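Formimidoylglutamase (Bacillus subtilis, PDB 3M1R) hydrolyses N-formimidoyl-L-glutamate to L-glutamate and formamide in the histidine degradation pathway, using two manganese ions per subunit. Local coordinates at residues V149-A154 with L186-I191; H155-N160 with G169-R174; H212-I217 with G263-D268; T225-L230 with V274-Q279. One frame throughout, in Å; residues are numbered along the deposited sequence.

Interaction 1 (V149-A154 with L186-I191); sequences VIQFDA and LIQLGI. With CA (calcium ion), chain B; CA (calcium ion), chain C.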
loop_
_atom_site.group_PDB
_atom_site.type_symbol
_atom_site.label_atom_id
_atom_site.label_comp_id
_atom_site.label_asym_id
_atom_site.label_seq_id
_atom_site.Cartn_x
_atom_site.Cartn_y
_atom_site.Cartn_z
ATOM N N VAL D 149 -15.972 33.688 -14.004
ATOM C CA VAL D 149 -15.314 32.481 -13.497
ATOM C C VAL D 149 -16.110 31.259 -13.914
ATOM O O VAL D 149 -17.315 31.167 -13.649
ATOM C CB VAL D 149 -15.158 32.480 -11.954
ATOM C CG1 VAL D 149 -14.423 31.202 -11.469
ATOM C CG2 VAL D 149 -14.431 33.731 -11.471
ATOM N N ILE D 150 -15.439 30.341 -14.603
ATOM C CA ILE D 150 -16.000 29.026 -14.843
ATOM C C ILE D 150 -15.393 28.067 -13.823
ATOM O O ILE D 150 -14.203 27.742 -13.888
ATOM C CB ILE D 150 -15.747 28.558 -16.274
ATOM C CG1 ILE D 150 -16.502 29.474 -17.247
ATOM C CG2 ILE D 150 -16.188 27.109 -16.458
ATOM C CD1 ILE D 150 -16.092 29.303 -18.672
ATOM N N GLN D 151 -16.228 27.651 -12.872
ATOM C CA GLN D 151 -15.819 26.811 -11.746
ATOM C C GLN D 151 -16.300 25.375 -11.976
ATOM O O GLN D 151 -17.504 25.110 -11.932
ATOM C CB GLN D 151 -16.410 27.389 -10.447
ATOM C CG GLN D 151 -16.257 26.531 -9.181
ATOM C CD GLN D 151 -17.075 27.070 -7.994
ATOM O OE1 GLN D 151 -17.761 28.093 -8.100
ATOM N NE2 GLN D 151 -17.011 26.373 -6.870
ATOM N N PHE D 152 -15.371 24.463 -12.270
ATOM C CA PHE D 152 -15.705 23.043 -12.329
ATOM C C PHE D 152 -15.653 22.495 -10.903
ATOM O O PHE D 152 -14.605 22.535 -10.249
ATOM C CB PHE D 152 -14.735 22.280 -13.230
ATOM C CG PHE D 152 -14.938 22.541 -14.700
ATOM C CD1 PHE D 152 -15.835 21.787 -15.433
ATOM C CD2 PHE D 152 -14.229 23.534 -15.340
ATOM C CE1 PHE D 152 -16.015 22.026 -16.773
ATOM C CE2 PHE D 152 -14.416 23.788 -16.687
ATOM C CZ PHE D 152 -15.299 23.031 -17.403
ATOM N N ASP D 153 -16.786 22.007 -10.415
ATOM C CA ASP D 153 -16.886 21.640 -9.010
ATOM C C ASP D 153 -18.114 20.801 -8.688
ATOM O O ASP D 153 -19.207 21.047 -9.223
ATOM C CB ASP D 153 -16.897 22.912 -8.138
ATOM C CG ASP D 153 -16.176 22.707 -6.833
ATOM O OD1 ASP D 153 -16.409 21.643 -6.247
ATOM O OD2 ASP D 153 -15.384 23.575 -6.405
ATOM N N ALA D 154 -17.933 19.806 -7.813
ATOM C CA ALA D 154 -19.070 19.122 -7.210
ATOM C C ALA D 154 -19.737 20.017 -6.165
ATOM O O ALA D 154 -20.884 19.782 -5.815
ATOM C CB ALA D 154 -18.629 17.779 -6.533
ATOM N N LEU D 186 -20.519 33.966 -12.517
ATOM C CA LEU D 186 -19.943 32.733 -11.998
ATOM C C LEU D 186 -20.753 31.606 -12.593
ATOM O O LEU D 186 -21.971 31.559 -12.410
ATOM C CB LEU D 186 -20.086 32.690 -10.473
ATOM C CG LEU D 186 -19.039 31.971 -9.606
ATOM C CD1 LEU D 186 -19.666 31.449 -8.329
ATOM C CD2 LEU D 186 -18.361 30.852 -10.348
ATOM N N ILE D 187 -20.090 30.716 -13.324
ATOM C CA ILE D 187 -20.734 29.510 -13.833
ATOM C C ILE D 187 -20.178 28.268 -13.118
ATOM O O ILE D 187 -19.008 27.900 -13.295
ATOM C CB ILE D 187 -20.536 29.383 -15.352
ATOM C CG1 ILE D 187 -21.172 30.569 -16.058
ATOM C CG2 ILE D 187 -21.156 28.121 -15.876
ATOM C CD1 ILE D 187 -20.694 30.709 -17.451
ATOM N N GLN D 188 -21.016 27.627 -12.303
ATOM C CA GLN D 188 -20.601 26.429 -11.579
ATOM C C GLN D 188 -21.046 25.218 -12.360
ATOM O O GLN D 188 -22.234 25.049 -12.615
ATOM C CB GLN D 188 -21.192 26.388 -10.167
ATOM C CG GLN D 188 -20.843 27.596 -9.313
ATOM C CD GLN D 188 -21.282 27.432 -7.858
ATOM O OE1 GLN D 188 -22.407 27.008 -7.575
ATOM N NE2 GLN D 188 -20.397 27.788 -6.932
ATOM N N LEU D 189 -20.091 24.373 -12.734
ATOM C CA LEU D 189 -20.383 23.221 -13.573
ATOM C C LEU D 189 -20.071 21.952 -12.803
ATOM O O LEU D 189 -18.953 21.784 -12.315
ATOM C CB LEU D 189 -19.550 23.275 -14.870
ATOM C CG LEU D 189 -19.775 24.455 -15.826
ATOM C CD1 LEU D 189 -18.651 24.547 -16.856
ATOM C CD2 LEU D 189 -21.127 24.344 -16.533
ATOM N N GLY D 190 -21.059 21.068 -12.690
ATOM C CA GLY D 190 -20.863 19.764 -12.067
ATOM C C GLY D 190 -21.369 19.633 -10.647
ATOM O O GLY D 190 -21.063 18.637 -9.973
ATOM N N ILE D 191 -22.146 20.622 -10.185
ATOM C CA ILE D 191 -22.652 20.611 -8.798
ATOM C C ILE D 191 -23.399 19.298 -8.567
ATOM O O ILE D 191 -24.312 18.950 -9.310
ATOM C CB ILE D 191 -23.577 21.816 -8.500
ATOM C CG1 ILE D 191 -22.804 23.144 -8.605
ATOM C CG2 ILE D 191 -24.208 21.675 -7.139
ATOM C CD1 ILE D 191 -21.567 23.206 -7.716
HETATM CA CA CA B . -15.027 20.475 -4.726
HETATM CA CA CA C . -14.632 22.800 -3.972
#
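Gln-151 and Gln-188 lie side by side on one face of the parallel strand pair 149-152 and 186-191, part of the central sheet of the arginase fold. Gln-188 NE2 donates to Gln-151 OE1 at 2.9 Å, from above the carbonyl plane, and the two amide planes stand 77° apart. Gln-151 has CG anti to the backbone N (chi1 172°), the chain extended beyond it. Its NE2 makes a long bond of 3.3 Å to Asp-153 OD2. That carboxylate bridges both calcium ions, OD1 binding the chain B ion at 2.4 Å and OD2 the chain C ion at 2.7 Å.

Four backbone bonds join the strands, from Ile-187 N to Val-149 O through Asp-153 N to Leu-189 O. The other face is apolar and tight: Leu-189 CD1 sits over the Phe-152 ring, 4.0 Å from its centroid, and presses on Ile-150 CG2 at 3.6 Å. Beyond Asp-153 the regular hydrogen bonding stops, though the chains stay close, and a bound di(hydroxyethyl)ether lies beside Ala-154.

Gln-188 OE1 accepts from His-156 ND1, and Gln-151 NE2 also reaches His-156 O, so both amides are fixed in rotation; this second shell probably steadies the bridging carboxylate.

Interaction 2 (H155-N160 with G169-R174); sequences HHDVRN and GTPFRR. With CA (calcium ion), chain B; CA (calcium ion), chain C.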
loop_
_atom_site.group_PDB
_atom_site.type_symbol
_atom_site.label_atom_id
_atom_site.label_comp_id
_atom_site.label_asym_id
_atom_site.label_seq_id
_atom_site.Cartn_x
_atom_site.Cartn_y
_atom_site.Cartn_z
ATOM N N HIS D 155 -19.008 21.012 -5.648
ATOM C CA HIS D 155 -19.478 21.808 -4.505
ATOM C C HIS D 155 -19.535 23.294 -4.804
ATOM O O HIS D 155 -18.725 23.802 -5.573
ATOM C CB HIS D 155 -18.558 21.635 -3.295
ATOM C CG HIS D 155 -18.101 20.232 -3.078
ATOM N ND1 HIS D 155 -17.043 19.685 -3.775
ATOM C CD2 HIS D 155 -18.562 19.257 -2.269
ATOM C CE1 HIS D 155 -16.852 18.444 -3.379
ATOM N NE2 HIS D 155 -17.765 18.149 -2.474
ATOM N N HIS D 156 -20.456 23.991 -4.133
ATOM C CA HIS D 156 -20.646 25.431 -4.320
ATOM C C HIS D 156 -19.442 26.224 -3.835
ATOM O O HIS D 156 -19.067 27.231 -4.444
ATOM C CB HIS D 156 -21.904 25.918 -3.591
ATOM C CG HIS D 156 -23.182 25.404 -4.181
ATOM N ND1 HIS D 156 -23.586 25.709 -5.462
ATOM C CD2 HIS D 156 -24.151 24.612 -3.661
ATOM C CE1 HIS D 156 -24.742 25.119 -5.712
ATOM N NE2 HIS D 156 -25.108 24.448 -4.631
ATOM N N ASP D 157 -18.833 25.754 -2.749
ATOM C CA ASP D 157 -17.703 26.434 -2.112
ATOM C C ASP D 157 -18.019 27.833 -1.645
ATOM O O ASP D 157 -17.211 28.745 -1.829
ATOM C CB ASP D 157 -16.493 26.505 -3.029
ATOM C CG ASP D 157 -15.673 25.248 -2.997
ATOM O OD1 ASP D 157 -16.087 24.278 -2.317
ATOM O OD2 ASP D 157 -14.603 25.236 -3.643
ATOM N N VAL D 158 -19.185 27.992 -1.037
ATOM C CA VAL D 158 -19.569 29.252 -0.443
ATOM C C VAL D 158 -19.723 29.122 1.080
ATOM O O VAL D 158 -20.600 29.760 1.678
ATOM C CB VAL D 158 -20.882 29.763 -1.069
ATOM C CG1 VAL D 158 -20.643 30.211 -2.528
ATOM C CG2 VAL D 158 -21.963 28.691 -0.985
ATOM N N ARG D 159 -18.869 28.303 1.699
ATOM C CA ARG D 159 -18.945 28.045 3.141
ATOM C C ARG D 159 -18.763 29.304 3.985
ATOM O O ARG D 159 -18.012 30.202 3.604
ATOM C CB ARG D 159 -17.900 27.005 3.571
ATOM C CG ARG D 159 -18.382 25.564 3.552
ATOM C CD ARG D 159 -17.298 24.621 4.065
ATOM N NE ARG D 159 -17.678 23.216 3.936
ATOM C CZ ARG D 159 -18.137 22.464 4.935
ATOM N NH1 ARG D 159 -18.456 21.195 4.717
ATOM N NH2 ARG D 159 -18.275 22.975 6.151
ATOM N N ASN D 160 -19.435 29.360 5.137
ATOM C CA ASN D 160 -19.264 30.495 6.046
ATOM C C ASN D 160 -17.825 30.545 6.553
ATOM O O ASN D 160 -17.178 29.507 6.696
ATOM C CB ASN D 160 -20.266 30.444 7.210
ATOM C CG ASN D 160 -19.932 29.360 8.233
ATOM O OD1 ASN D 160 -18.980 29.489 9.010
ATOM N ND2 ASN D 160 -20.721 28.289 8.240
ATOM N N GLY D 169 -13.460 25.512 1.834
ATOM C CA GLY D 169 -14.737 25.715 1.185
ATOM C C GLY D 169 -15.233 27.142 1.108
ATOM O O GLY D 169 -16.387 27.366 0.733
ATOM N N THR D 170 -14.385 28.113 1.434
ATOM C CA THR D 170 -14.875 29.492 1.544
ATOM C C THR D 170 -14.557 30.442 0.375
ATOM O O THR D 170 -15.037 31.577 0.378
ATOM C CB THR D 170 -14.374 30.174 2.832
ATOM O OG1 THR D 170 -12.964 30.417 2.727
ATOM C CG2 THR D 170 -14.649 29.302 4.047
ATOM N N PRO D 171 -13.768 29.994 -0.618
ATOM C CA PRO D 171 -13.220 30.998 -1.540
ATOM C C PRO D 171 -14.309 31.842 -2.182
ATOM O O PRO D 171 -14.176 33.063 -2.266
ATOM C CB PRO D 171 -12.554 30.164 -2.636
ATOM C CG PRO D 171 -12.573 28.768 -2.172
ATOM C CD PRO D 171 -13.652 28.631 -1.164
ATOM N N PHE D 172 -15.378 31.198 -2.635
ATOM C CA PHE D 172 -16.372 31.916 -3.420
ATOM C C PHE D 172 -17.332 32.776 -2.601
ATOM O O PHE D 172 -17.870 33.762 -3.111
ATOM C CB PHE D 172 -17.105 30.982 -4.377
ATOM C CG PHE D 172 -16.246 30.512 -5.488
ATOM C CD1 PHE D 172 -15.611 29.284 -5.415
ATOM C CD2 PHE D 172 -16.016 31.324 -6.587
ATOM C CE1 PHE D 172 -14.794 28.875 -6.438
ATOM C CE2 PHE D 172 -15.202 30.913 -7.603
ATOM C CZ PHE D 172 -14.587 29.699 -7.531
ATOM N N ARG D 173 -17.526 32.425 -1.335
ATOM C CA ARG D 173 -18.262 33.309 -0.436
ATOM C C ARG D 173 -17.456 34.590 -0.229
ATOM O O ARG D 173 -18.002 35.692 -0.241
ATOM C CB ARG D 173 -18.545 32.630 0.908
ATOM C CG ARG D 173 -19.596 33.353 1.762
ATOM C CD ARG D 173 -19.995 32.529 2.987
ATOM N NE ARG D 173 -21.225 33.037 3.584
ATOM C CZ ARG D 173 -22.389 32.396 3.562
ATOM N NH1 ARG D 173 -23.456 32.940 4.133
ATOM N NH2 ARG D 173 -22.484 31.209 2.979
ATOM N N ARG D 174 -16.150 34.435 -0.041
ATOM C CA ARG D 174 -15.275 35.578 0.125
ATOM C C ARG D 174 -15.314 36.446 -1.126
ATOM O O ARG D 174 -15.438 37.663 -1.030
ATOM C CB ARG D 174 -13.847 35.137 0.434
ATOM C CG ARG D 174 -13.561 35.008 1.924
ATOM C CD ARG D 174 -12.101 34.674 2.196
ATOM N NE ARG D 174 -11.711 35.064 3.549
ATOM C CZ ARG D 174 -11.300 36.284 3.883
ATOM N NH1 ARG D 174 -11.221 37.238 2.961
ATOM N NH2 ARG D 174 -10.965 36.552 5.139
HETATM CA CA CA B . -15.027 20.475 -4.726
HETATM CA CA CA C . -14.632 22.800 -3.972
#
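Asp-157 borders the Phe-172 ring at its edge, CB lying 3.8 Å from Phe-172 CD1, while the flat guanidinium of Arg-173 turns its own edge to Val-158 O. The contact belongs to the Asp-Ala-His-His-Asp metal loop of the arginase fold, packed on the start of helix 171-178. Arg-173 runs extended from CG to NE and puts NH2 2.7 Å from Val-158 O, nearly in line with the C=O bond of Val-158, the acceptor in the guanidinium plane. On the way its CD passes 3.1 Å from Arg-159 O. An alanine at Arg-173 would probably leave Val-158 O without this donor and open a gap beside Arg-159 O.

Asp-157 grips the chain C calcium with both oxygens, and His-155 ND1 binds the chain B ion. Asp-157 O accepts from Phe-172 N. Arg-159 carries its charge outward to a salt bridge with Asp-19 of a second subunit; the backbone N of Arg-159 donates to Gly-169 O at 2.8 Å, from above that carbonyl's plane.

Interaction 3 (H212-I217 with G263-D268); sequences HTMDMI and GGLYTD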
loop_
_atom_site.group_PDB
_atom_site.type_symbol
_atom_site.label_atom_id
_atom_site.label_comp_id
_atom_site.label_asym_id
_atom_site.label_seq_id
_atom_site.Cartn_x
_atom_site.Cartn_y
_atom_site.Cartn_z
ATOM N N HIS D 212 -25.146 24.616 -12.659
ATOM C CA HIS D 212 -25.429 23.493 -13.548
ATOM C C HIS D 212 -25.060 22.169 -12.889
ATOM O O HIS D 212 -23.882 21.799 -12.815
ATOM C CB HIS D 212 -24.693 23.685 -14.872
ATOM C CG HIS D 212 -25.061 24.962 -15.555
ATOM N ND1 HIS D 212 -25.954 25.015 -16.601
ATOM C CD2 HIS D 212 -24.705 26.242 -15.295
ATOM C CE1 HIS D 212 -26.113 26.271 -16.974
ATOM N NE2 HIS D 212 -25.370 27.037 -16.195
ATOM N N THR D 213 -26.078 21.461 -12.408
ATOM C CA THR D 213 -25.869 20.191 -11.723
ATOM C C THR D 213 -25.375 19.105 -12.672
ATOM O O THR D 213 -25.371 19.273 -13.898
ATOM C CB THR D 213 -27.151 19.708 -11.031
ATOM O OG1 THR D 213 -28.119 19.354 -12.024
ATOM C CG2 THR D 213 -27.720 20.811 -10.150
HETATM N N MSE D 214 -24.910 18.011 -12.082
HETATM C CA MSE D 214 -24.520 16.821 -12.818
HETATM C C MSE D 214 -25.736 16.282 -13.545
HETATM O O MSE D 214 -25.615 15.717 -14.630
HETATM C CB MSE D 214 -23.990 15.756 -11.849
HETATM C CG MSE D 214 -22.532 15.971 -11.433
HETATM SE SE MSE D 214 -21.282 16.069 -12.951
HETATM C CE MSE D 214 -21.817 14.463 -13.908
ATOM N N ASP D 215 -26.911 16.466 -12.941
ATOM C CA ASP D 215 -28.152 15.954 -13.507
ATOM C C ASP D 215 -28.438 16.682 -14.813
ATOM O O ASP D 215 -28.746 16.057 -15.834
ATOM C CB ASP D 215 -29.319 16.155 -12.528
ATOM C CG ASP D 215 -30.305 14.980 -12.522
ATOM O OD1 ASP D 215 -30.098 14.040 -11.721
ATOM O OD2 ASP D 215 -31.291 14.999 -13.297
HETATM N N MSE D 216 -28.328 18.009 -14.773
HETATM C CA MSE D 216 -28.563 18.848 -15.950
HETATM C C MSE D 216 -27.534 18.551 -17.031
HETATM O O MSE D 216 -27.872 18.438 -18.209
HETATM C CB MSE D 216 -28.505 20.330 -15.575
HETATM C CG MSE D 216 -29.666 20.802 -14.697
HETATM SE SE MSE D 216 -29.259 22.441 -13.712
HETATM C CE MSE D 216 -28.858 23.596 -15.233
ATOM N N ILE D 217 -26.278 18.417 -16.612
ATOM C CA ILE D 217 -25.167 18.177 -17.525
ATOM C C ILE D 217 -25.345 16.828 -18.210
ATOM O O ILE D 217 -25.026 16.675 -19.381
ATOM C CB ILE D 217 -23.820 18.235 -16.766
ATOM C CG1 ILE D 217 -23.495 19.678 -16.397
ATOM C CG2 ILE D 217 -22.691 17.656 -17.586
ATOM C CD1 ILE D 217 -22.403 19.805 -15.378
ATOM N N GLY D 263 -20.878 9.606 -9.141
ATOM C CA GLY D 263 -21.786 10.548 -9.784
ATOM C C GLY D 263 -21.154 11.794 -10.382
ATOM O O GLY D 263 -21.818 12.819 -10.521
ATOM N N GLY D 264 -19.884 11.714 -10.756
ATOM C CA GLY D 264 -19.181 12.879 -11.266
ATOM C C GLY D 264 -18.806 12.818 -12.735
ATOM O O GLY D 264 -19.150 11.879 -13.450
ATOM N N LEU D 265 -18.089 13.838 -13.189
ATOM C CA LEU D 265 -17.637 13.915 -14.569
ATOM C C LEU D 265 -16.598 12.827 -14.883
ATOM O O LEU D 265 -15.898 12.343 -13.991
ATOM C CB LEU D 265 -17.002 15.282 -14.829
ATOM C CG LEU D 265 -17.842 16.539 -15.007
ATOM C CD1 LEU D 265 -16.902 17.676 -15.444
ATOM C CD2 LEU D 265 -18.927 16.312 -16.065
ATOM N N TYR D 266 -16.477 12.453 -16.150
ATOM C CA TYR D 266 -15.383 11.569 -16.541
ATOM C C TYR D 266 -14.287 12.424 -17.190
ATOM O O TYR D 266 -14.584 13.471 -17.717
ATOM C CB TYR D 266 -15.912 10.417 -17.407
ATOM C CG TYR D 266 -16.977 9.605 -16.657
ATOM C CD1 TYR D 266 -18.303 9.568 -17.088
ATOM C CD2 TYR D 266 -16.658 8.918 -15.485
ATOM C CE1 TYR D 266 -19.273 8.843 -16.388
ATOM C CE2 TYR D 266 -17.617 8.194 -14.779
ATOM C CZ TYR D 266 -18.919 8.158 -15.234
ATOM O OH TYR D 266 -19.864 7.442 -14.522
ATOM N N THR D 267 -13.020 12.027 -17.085
ATOM C CA THR D 267 -11.934 12.924 -17.476
ATOM C C THR D 267 -11.983 13.406 -18.943
ATOM O O THR D 267 -11.748 14.569 -19.218
ATOM C CB THR D 267 -10.540 12.331 -17.174
ATOM O OG1 THR D 267 -10.507 11.844 -15.832
ATOM C CG2 THR D 267 -9.471 13.414 -17.321
ATOM N N ASP D 268 -12.294 12.519 -19.877
ATOM C CA ASP D 268 -12.357 12.897 -21.284
ATOM C C ASP D 268 -13.422 13.976 -21.544
ATOM O O ASP D 268 -13.224 14.876 -22.363
ATOM C CB ASP D 268 -12.591 11.663 -22.153
ATOM C CG ASP D 268 -13.773 10.849 -21.695
ATOM O OD1 ASP D 268 -14.917 11.321 -21.857
ATOM O OD2 ASP D 268 -13.557 9.734 -21.170
#
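Met-214, present as selenomethionine, reaches from the first turn of helix 214-220 to the backbone of 263-265. CB points toward that segment and comes 3.9 Å from Gly-263 O. CG lies beside the backbone N (chi1 -81°) and is nearer to the same oxygen, 3.4 Å from Gly-263 O. There the chain bends at chi2 and again at chi3. The selenium settles 3.9 Å from Leu-265 CD2, and the terminal CE rests against the backbone, 3.6 Å from Gly-264 C.

Leu-265 is the apolar partner. Its CD2 meets the selenium and also faces Ile-217 CG2 at 4.3 Å, one turn further along the helix, while Leu-222 of helix 222-234 packs on both Leu-265 and Ile-217. No hydrogen bond crosses the contact, so the joint rests on van der Waals packing. Each side has its polar fixing elsewhere: Thr-213 caps its helix, OG1 accepting from Met-216 N at 3.1 Å, and Gly-264 N donates to Asp-250 OD1.

A bound di(hydroxyethyl)ether lies close to Gly-263. The arrangement is that of an alpha/beta fold at the C-terminal edge of its parallel sheet: the turn from strand 210-213 into its helix packs against the loop leading into helix 267-278, on the side where the metals sit.

Interaction 4 (T225-L230 with V274-Q279); sequences TIKEIL and VKYIAQ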
loop_
_atom_site.group_PDB
_atom_site.type_symbol
_atom_site.label_atom_id
_atom_site.label_comp_id
_atom_site.label_asym_id
_atom_site.label_seq_id
_atom_site.Cartn_x
_atom_site.Cartn_y
_atom_site.Cartn_z
ATOM N N THR D 225 -24.186 22.382 -22.621
ATOM C CA THR D 225 -24.502 23.163 -21.430
ATOM C C THR D 225 -23.687 24.456 -21.385
ATOM O O THR D 225 -24.206 25.514 -21.050
ATOM C CB THR D 225 -24.265 22.375 -20.135
ATOM O OG1 THR D 225 -25.221 21.312 -20.033
ATOM C CG2 THR D 225 -24.424 23.287 -18.937
ATOM N N ILE D 226 -22.411 24.366 -21.741
ATOM C CA ILE D 226 -21.528 25.531 -21.749
ATOM C C ILE D 226 -21.854 26.526 -22.867
ATOM O O ILE D 226 -21.780 27.742 -22.668
ATOM C CB ILE D 226 -20.056 25.097 -21.852
ATOM C CG1 ILE D 226 -19.635 24.332 -20.600
ATOM C CG2 ILE D 226 -19.153 26.293 -22.046
ATOM C CD1 ILE D 226 -18.204 23.865 -20.668
ATOM N N LYS D 227 -22.211 26.020 -24.042
ATOM C CA LYS D 227 -22.586 26.904 -25.143
ATOM C C LYS D 227 -23.834 27.692 -24.777
ATOM O O LYS D 227 -23.980 28.855 -25.139
ATOM C CB LYS D 227 -22.811 26.112 -26.434
ATOM C CG LYS D 227 -21.530 25.683 -27.111
ATOM C CD LYS D 227 -21.784 24.560 -28.084
ATOM C CE LYS D 227 -20.534 24.244 -28.897
ATOM N NZ LYS D 227 -20.807 23.225 -29.952
ATOM N N GLU D 228 -24.722 27.043 -24.039
ATOM C CA GLU D 228 -25.971 27.654 -23.621
ATOM C C GLU D 228 -25.732 28.815 -22.650
ATOM O O GLU D 228 -26.445 29.809 -22.687
ATOM C CB GLU D 228 -26.869 26.587 -22.982
ATOM C CG GLU D 228 -28.348 26.942 -22.904
ATOM C CD GLU D 228 -29.245 25.714 -22.795
ATOM O OE1 GLU D 228 -30.262 25.780 -22.075
ATOM O OE2 GLU D 228 -28.934 24.683 -23.430
ATOM N N ILE D 229 -24.718 28.704 -21.797
ATOM C CA ILE D 229 -24.507 29.706 -20.755
ATOM C C ILE D 229 -23.334 30.666 -20.979
ATOM O O ILE D 229 -23.390 31.822 -20.559
ATOM C CB ILE D 229 -24.313 29.040 -19.370
ATOM C CG1 ILE D 229 -24.475 30.074 -18.257
ATOM C CG2 ILE D 229 -22.948 28.368 -19.291
ATOM C CD1 ILE D 229 -25.687 30.949 -18.426
ATOM N N LEU D 230 -22.261 30.195 -21.607
ATOM C CA LEU D 230 -21.057 31.017 -21.694
ATOM C C LEU D 230 -21.264 32.334 -22.471
ATOM O O LEU D 230 -20.840 33.403 -22.012
ATOM C CB LEU D 230 -19.876 30.219 -22.250
ATOM C CG LEU D 230 -18.541 30.964 -22.218
ATOM C CD1 LEU D 230 -18.239 31.430 -20.811
ATOM C CD2 LEU D 230 -17.409 30.090 -22.739
ATOM N N VAL D 274 -12.620 21.865 -21.133
ATOM C CA VAL D 274 -11.477 22.754 -20.986
ATOM C C VAL D 274 -10.901 23.215 -22.356
ATOM O O VAL D 274 -10.600 24.402 -22.539
ATOM C CB VAL D 274 -10.384 22.088 -20.137
ATOM C CG1 VAL D 274 -9.129 22.936 -20.124
ATOM C CG2 VAL D 274 -10.905 21.858 -18.720
ATOM N N LYS D 275 -10.739 22.298 -23.311
ATOM C CA LYS D 275 -10.215 22.703 -24.620
ATOM C C LYS D 275 -11.161 23.709 -25.307
ATOM O O LYS D 275 -10.725 24.722 -25.828
ATOM C CB LYS D 275 -9.914 21.508 -25.537
ATOM C CG LYS D 275 -9.666 21.956 -26.997
ATOM C CD LYS D 275 -9.266 20.826 -27.952
ATOM C CE LYS D 275 -10.125 19.560 -27.800
ATOM N NZ LYS D 275 -9.581 18.571 -26.781
ATOM N N TYR D 276 -12.457 23.426 -25.278
ATOM C CA TYR D 276 -13.457 24.359 -25.766
ATOM C C TYR D 276 -13.320 25.756 -25.154
ATOM O O TYR D 276 -13.121 26.735 -25.876
ATOM C CB TYR D 276 -14.870 23.818 -25.524
ATOM C CG TYR D 276 -15.945 24.698 -26.121
ATOM C CD1 TYR D 276 -16.093 24.804 -27.496
ATOM C CD2 TYR D 276 -16.802 25.425 -25.314
ATOM C CE1 TYR D 276 -17.072 25.620 -28.055
ATOM C CE2 TYR D 276 -17.780 26.243 -25.863
ATOM C CZ TYR D 276 -17.910 26.333 -27.231
ATOM O OH TYR D 276 -18.885 27.137 -27.772
ATOM N N ILE D 277 -13.446 25.859 -23.832
ATOM C CA ILE D 277 -13.361 27.156 -23.162
ATOM C C ILE D 277 -12.039 27.875 -23.456
ATOM O O ILE D 277 -12.006 29.092 -23.659
ATOM C CB ILE D 277 -13.520 27.009 -21.641
ATOM C CG1 ILE D 277 -14.959 26.617 -21.297
ATOM C CG2 ILE D 277 -13.124 28.297 -20.946
ATOM C CD1 ILE D 277 -15.114 25.975 -19.925
ATOM N N ALA D 278 -10.952 27.111 -23.495
ATOM C CA ALA D 278 -9.625 27.671 -23.700
ATOM C C ALA D 278 -9.468 28.397 -25.041
ATOM O O ALA D 278 -8.561 29.219 -25.201
ATOM C CB ALA D 278 -8.575 26.581 -23.564
ATOM N N GLN D 279 -10.344 28.090 -26.000
ATOM C CA GLN D 279 -10.307 28.716 -27.327
ATOM C C GLN D 279 -11.022 30.057 -27.367
ATOM O O GLN D 279 -10.864 30.826 -28.314
ATOM C CB GLN D 279 -10.970 27.814 -28.362
ATOM C CG GLN D 279 -10.216 26.545 -28.636
ATOM C CD GLN D 279 -10.915 25.687 -29.660
ATOM O OE1 GLN D 279 -11.935 25.070 -29.370
ATOM N NE2 GLN D 279 -10.375 25.653 -30.875
#
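Two helices on the same face of the parallel sheet meet here, with Tyr-276 and Ile-277 of helix 267-278 facing Ile-226, Lys-227 and Leu-230 of helix 222-234. Over these short segments the axes run 11.5 Å apart and cross at -29°, so the helices head roughly the same way and side chains bridge the space between them.

Tyr-276 extends toward its neighbour, CG anti to the backbone N (chi1 -175°). Its hydroxyl end touches the aliphatic chain of Lys-227, which runs across it at about a right angle: OH is 3.1 Å from Lys-227 CG, and CZ is 3.7 Å from Lys-227 CE. Ile-226 CG2 lies at the ring's edge, near its plane, 4.1 Å from CE2 of Tyr-276. An alanine at Tyr-276 would probably open a gap between the helices and set the methylene chain of Lys-227 free to turn.

Deeper in, the contact is wholly aliphatic. Ile-226 and Ile-277 cross at about a right angle, with Ile-226 CD1 3.8 Å from Ile-277 CD1. Leu-230 CD2 approaches Ile-277 CG1 more distantly at 4.5 Å.

Beneath this layer is the sheet: Leu-230 and Ile-277 both rest on Ile-150 of strand 147-152, and Ile-226 rests on Leu-189 of strand 186-191. On its other side helix 267-278 packs through Val-274 on Val-308 and Ala-312 of helix 300-318.

In the fold
Interaction 1 is the hub, touching each of the other three. On the face of the glutamines interaction 2, centred 12 Å away, supplies further ligands to the same two calcium ions, and Phe-172 CE1 packs 3.3 Å from Gln-151 CD. Asn-130, Asp-245 and Asp-247 complete the metal sites, where calcium occupies the positions inferred to hold the two manganese ions. Interaction 3 carries on from the next strand of the sheet, Gly-190 N bonding to His-212 O at 2.9 Å. Interaction 4 covers the apolar face, where Ile-150 CD1 lies 3.7 Å from Leu-230 CD1, and it shares helix 267-278 with interaction 3. Interactions 2 and 4 stay apart, centres 23 Å from each other.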